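Local atomic coordinates of enoyl-acyl carrier protein reductase (Uncultured bacterium, PDB entry 6KIA), a protein that binds NADH and, as an enoyl-acyl carrier protein reductase, probably reduces the double bond of enoyl-acyl carrier protein in fatty acid synthesis. Residues Leu145-His159 and Ile223-Ser237. Residues are numbered along the deposited sequence; the frame is centred on the assembly and turned at random.
Sequences LDGMIPDGANAFFAH and IRARLEKSGGQVRYS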
# COMPACT_ATOMS: atom_id res chain seq x y z
N LEU A 145 5.89 17.29 -17.13
CA LEU A 145 4.49 16.90 -17.18
C LEU A 145 3.59 18.08 -17.56
O LEU A 145 2.58 17.90 -18.24
CB LEU A 145 4.06 16.36 -15.82
CG LEU A 145 2.67 15.76 -15.71
CD1 LEU A 145 2.53 14.50 -16.57
CD2 LEU A 145 2.38 15.49 -14.25
N ASP A 146 3.94 19.28 -17.09
CA ASP A 146 3.12 20.46 -17.35
C ASP A 146 2.90 20.63 -18.85
O ASP A 146 1.81 20.96 -19.29
CB ASP A 146 3.77 21.71 -16.76
CG ASP A 146 2.92 22.95 -16.97
OD1 ASP A 146 1.86 23.07 -16.31
OD2 ASP A 146 3.33 23.80 -17.78
N GLY A 147 3.94 20.35 -19.63
CA GLY A 147 3.86 20.48 -21.08
C GLY A 147 3.00 19.43 -21.74
O GLY A 147 2.62 19.56 -22.90
N MET A 148 2.68 18.38 -20.99
CA MET A 148 1.90 17.26 -21.50
C MET A 148 0.40 17.30 -21.17
O MET A 148 -0.36 16.51 -21.71
CB MET A 148 2.46 15.94 -20.95
CG MET A 148 3.95 15.77 -21.08
SD MET A 148 4.36 14.14 -20.39
CE MET A 148 6.12 14.30 -20.14
N ILE A 149 -0.00 18.19 -20.27
CA ILE A 149 -1.40 18.26 -19.85
C ILE A 149 -2.01 19.58 -20.37
O ILE A 149 -1.68 20.66 -19.88
CB ILE A 149 -1.55 18.14 -18.31
CG1 ILE A 149 -0.74 16.95 -17.78
CG2 ILE A 149 -3.02 18.03 -17.90
CD1 ILE A 149 -0.76 16.85 -16.28
N PRO A 150 -2.89 19.49 -21.38
CA PRO A 150 -3.37 20.76 -21.96
C PRO A 150 -4.35 21.49 -21.04
O PRO A 150 -4.95 20.86 -20.16
CB PRO A 150 -4.06 20.31 -23.26
CG PRO A 150 -4.46 18.86 -23.01
CD PRO A 150 -3.44 18.30 -22.05
N ASP A 151 -4.48 22.80 -21.24
CA ASP A 151 -5.56 23.55 -20.61
C ASP A 151 -6.87 22.84 -20.86
O ASP A 151 -7.15 22.40 -21.98
CB ASP A 151 -5.69 24.98 -21.17
CG ASP A 151 -4.51 25.87 -20.83
OD1 ASP A 151 -3.70 25.48 -19.98
OD2 ASP A 151 -4.40 26.98 -21.41
N GLY A 152 -7.71 22.78 -19.83
CA GLY A 152 -9.02 22.18 -20.00
C GLY A 152 -9.05 20.71 -19.60
O GLY A 152 -10.11 20.14 -19.44
N ALA A 153 -7.89 20.09 -19.48
CA ALA A 153 -7.87 18.67 -19.10
C ALA A 153 -8.14 18.44 -17.62
O ALA A 153 -7.96 19.33 -16.77
CB ALA A 153 -6.58 18.06 -19.48
N ASN A 154 -8.60 17.23 -17.33
CA ASN A 154 -8.66 16.72 -15.96
C ASN A 154 -7.38 15.96 -15.70
O ASN A 154 -6.85 15.34 -16.61
CB ASN A 154 -9.87 15.82 -15.77
CG ASN A 154 -11.19 16.55 -15.98
OD1 ASN A 154 -11.30 17.74 -15.72
ND2 ASN A 154 -12.21 15.81 -16.43
N ALA A 155 -6.88 16.02 -14.47
CA ALA A 155 -5.69 15.28 -14.11
C ALA A 155 -5.96 14.45 -12.83
O ALA A 155 -6.57 14.92 -11.86
CB ALA A 155 -4.50 16.22 -13.91
N PHE A 156 -5.45 13.24 -12.85
CA PHE A 156 -5.61 12.25 -11.78
C PHE A 156 -4.21 11.81 -11.38
O PHE A 156 -3.53 11.10 -12.13
CB PHE A 156 -6.46 11.07 -12.32
CG PHE A 156 -6.94 10.08 -11.28
CD1 PHE A 156 -8.17 9.45 -11.45
CD2 PHE A 156 -6.24 9.85 -10.11
CE1 PHE A 156 -8.65 8.52 -10.49
CE2 PHE A 156 -6.72 8.93 -9.16
CZ PHE A 156 -7.92 8.30 -9.35
N PHE A 157 -3.76 12.26 -10.21
CA PHE A 157 -2.44 11.89 -9.70
C PHE A 157 -2.63 10.76 -8.70
O PHE A 157 -3.25 10.98 -7.66
CB PHE A 157 -1.74 13.08 -9.02
CG PHE A 157 -1.38 14.21 -9.95
CD1 PHE A 157 -0.15 14.23 -10.61
CD2 PHE A 157 -2.26 15.25 -10.13
CE1 PHE A 157 0.19 15.28 -11.44
CE2 PHE A 157 -1.93 16.32 -10.95
CZ PHE A 157 -0.70 16.33 -11.63
N ALA A 158 -2.12 9.57 -9.01
CA ALA A 158 -2.32 8.41 -8.13
C ALA A 158 -1.01 8.04 -7.40
O ALA A 158 -0.07 7.48 -7.98
CB ALA A 158 -2.85 7.22 -8.93
N HIS A 159 -0.96 8.36 -6.11
CA HIS A 159 0.22 8.08 -5.27
C HIS A 159 0.17 6.64 -4.81
O HIS A 159 -0.89 6.17 -4.41
CB HIS A 159 0.21 9.05 -4.09
CG HIS A 159 1.28 8.82 -3.07
ND1 HIS A 159 1.16 7.89 -2.07
CD2 HIS A 159 2.44 9.48 -2.83
CE1 HIS A 159 2.23 7.94 -1.29
NE2 HIS A 159 3.02 8.90 -1.73
N ILE A 223 0.56 23.24 -11.97
CA ILE A 223 -0.30 22.50 -12.88
C ILE A 223 -1.76 22.55 -12.42
O ILE A 223 -2.67 22.82 -13.22
CB ILE A 223 0.15 21.01 -13.00
CG1 ILE A 223 1.53 20.93 -13.66
CG2 ILE A 223 -0.86 20.21 -13.78
CD1 ILE A 223 2.16 19.53 -13.62
N ARG A 224 -1.97 22.23 -11.15
CA ARG A 224 -3.30 22.24 -10.53
C ARG A 224 -4.00 23.59 -10.76
O ARG A 224 -5.16 23.63 -11.19
CB ARG A 224 -3.22 21.91 -9.03
CG ARG A 224 -4.58 21.83 -8.38
CD ARG A 224 -4.51 21.29 -6.93
NE ARG A 224 -3.82 22.19 -6.01
CZ ARG A 224 -2.60 21.98 -5.52
NH1 ARG A 224 -1.92 20.89 -5.86
NH2 ARG A 224 -2.05 22.87 -4.68
N ALA A 225 -3.31 24.67 -10.42
CA ALA A 225 -3.87 26.01 -10.59
C ALA A 225 -4.25 26.29 -12.05
O ALA A 225 -5.33 26.81 -12.33
CB ALA A 225 -2.89 27.04 -10.10
N ARG A 226 -3.37 25.91 -12.98
CA ARG A 226 -3.63 26.24 -14.37
C ARG A 226 -4.83 25.44 -14.89
O ARG A 226 -5.69 25.98 -15.63
CB ARG A 226 -2.37 26.00 -15.23
CG ARG A 226 -2.63 25.94 -16.75
CD ARG A 226 -1.35 25.72 -17.55
NE ARG A 226 -0.74 24.41 -17.34
CZ ARG A 226 -1.13 23.31 -17.98
NH1 ARG A 226 -2.13 23.38 -18.85
NH2 ARG A 226 -0.52 22.15 -17.74
N LEU A 227 -4.93 24.18 -14.48
CA LEU A 227 -6.06 23.36 -14.90
C LEU A 227 -7.38 23.81 -14.28
O LEU A 227 -8.42 23.82 -14.93
CB LEU A 227 -5.81 21.88 -14.54
CG LEU A 227 -4.62 21.20 -15.25
CD1 LEU A 227 -4.55 19.73 -14.84
CD2 LEU A 227 -4.70 21.33 -16.77
N GLU A 228 -7.34 24.14 -13.00
CA GLU A 228 -8.52 24.55 -12.28
C GLU A 228 -9.04 25.86 -12.86
O GLU A 228 -10.25 26.06 -12.97
CB GLU A 228 -8.21 24.63 -10.79
CG GLU A 228 -8.38 23.26 -10.13
CD GLU A 228 -8.08 23.24 -8.65
OE1 GLU A 228 -7.74 24.30 -8.08
OE2 GLU A 228 -8.18 22.14 -8.05
N LYS A 229 -8.12 26.73 -13.27
CA LYS A 229 -8.49 28.00 -13.88
C LYS A 229 -8.94 27.84 -15.34
O LYS A 229 -9.56 28.75 -15.90
CB LYS A 229 -7.33 28.99 -13.78
CG LYS A 229 -7.29 29.71 -12.44
CD LYS A 229 -5.98 30.45 -12.21
CE LYS A 229 -6.01 31.19 -10.88
NZ LYS A 229 -7.12 32.19 -10.80
N SER A 230 -8.63 26.71 -15.99
CA SER A 230 -9.05 26.55 -17.38
C SER A 230 -10.17 25.52 -17.58
O SER A 230 -10.27 24.91 -18.64
CB SER A 230 -7.86 26.18 -18.27
OG SER A 230 -7.18 25.02 -17.81
N GLY A 231 -10.99 25.32 -16.55
CA GLY A 231 -12.14 24.44 -16.65
C GLY A 231 -11.83 22.97 -16.40
O GLY A 231 -12.63 22.09 -16.74
N GLY A 232 -10.66 22.69 -15.84
CA GLY A 232 -10.30 21.31 -15.54
C GLY A 232 -10.58 20.93 -14.10
O GLY A 232 -10.87 21.78 -13.27
N GLN A 233 -10.50 19.62 -13.83
CA GLN A 233 -10.59 19.06 -12.47
C GLN A 233 -9.30 18.32 -12.13
O GLN A 233 -8.71 17.66 -12.99
CB GLN A 233 -11.77 18.09 -12.34
CG GLN A 233 -13.12 18.74 -12.56
CD GLN A 233 -13.55 19.59 -11.38
OE1 GLN A 233 -13.34 19.22 -10.23
NE2 GLN A 233 -14.17 20.73 -11.67
N VAL A 234 -8.86 18.43 -10.89
CA VAL A 234 -7.66 17.72 -10.44
C VAL A 234 -7.97 16.88 -9.21
O VAL A 234 -8.63 17.34 -8.27
CB VAL A 234 -6.52 18.71 -10.13
CG1 VAL A 234 -5.29 17.98 -9.55
CG2 VAL A 234 -6.16 19.48 -11.38
N ARG A 235 -7.48 15.65 -9.22
CA ARG A 235 -7.68 14.72 -8.12
C ARG A 235 -6.35 14.08 -7.71
O ARG A 235 -5.47 13.84 -8.55
CB ARG A 235 -8.66 13.63 -8.54
CG ARG A 235 -10.02 14.11 -8.99
CD ARG A 235 -10.78 14.78 -7.87
NE ARG A 235 -12.14 15.12 -8.30
CZ ARG A 235 -12.49 16.32 -8.75
NH1 ARG A 235 -11.59 17.29 -8.79
NH2 ARG A 235 -13.74 16.55 -9.13
N TYR A 236 -6.21 13.81 -6.42
CA TYR A 236 -5.08 13.03 -5.88
C TYR A 236 -5.64 11.84 -5.13
O TYR A 236 -6.62 11.99 -4.39
CB TYR A 236 -4.22 13.86 -4.93
CG TYR A 236 -3.66 15.10 -5.58
CD1 TYR A 236 -4.43 16.26 -5.65
CD2 TYR A 236 -2.39 15.11 -6.15
CE1 TYR A 236 -3.95 17.40 -6.27
CE2 TYR A 236 -1.90 16.26 -6.76
CZ TYR A 236 -2.69 17.38 -6.82
OH TYR A 236 -2.21 18.53 -7.42
N SER A 237 -5.06 10.67 -5.34
CA SER A 237 -5.45 9.49 -4.56
C SER A 237 -4.19 8.91 -3.95
O SER A 237 -3.09 9.12 -4.46
CB SER A 237 -6.16 8.46 -5.44
OG SER A 237 -5.25 7.90 -6.39
O HOH W 1 -7.83 22.13 -17.16
O HOH W 2 -13.29 19.42 -16.68
O HOH W 3 -3.52 6.07 -5.44
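Arg226, on helix 221-229, bonds Asp146 OD1 of helix 120-146 and Ile149 O and Asp151 OD1 of the loop that follows. Its CB points toward segment 145-159; with CG anti to the backbone N (chi1 164°), CG and CD then pass Asp151 OD1, each 3.4 Å from it, and a bend at chi3 turns the guanidinium. NE and NH2 both donate to Asp146 OD1, at 3.1 and 2.9 Å, side-on to the guanidinium, whereas the carboxylate plane stands 83° from it. NH2 and NH1 meet Ile149 O end-on, and NH1 also bonds Asp151 OD1 at 2.9 Å on its anti side. All three acceptors lie near the guanidinium plane, which should restrict its rotation.

Leu227 CD1 packs on Ala155 CB (3.6 Å) and Ile149 CG2. Strands 155-159 and 234-237 run parallel, joined by five backbone hydrogen bonds from Ala155 N to Gln233 O through His159 N to Ser237 O. Phe157 and Tyr236 lie side by side in an offset pair, planes at 11°, barely overlapping. The pairing belongs to the parallel part of the mixed central sheet, where 155-159 also pairs with strand 21-25, consistent with a Rossmann-type fold. Two carboxylates and one carbonyl probably offset the positive charge of Arg226, joining helix 221-229 to the end of helix 120-146 and its loop.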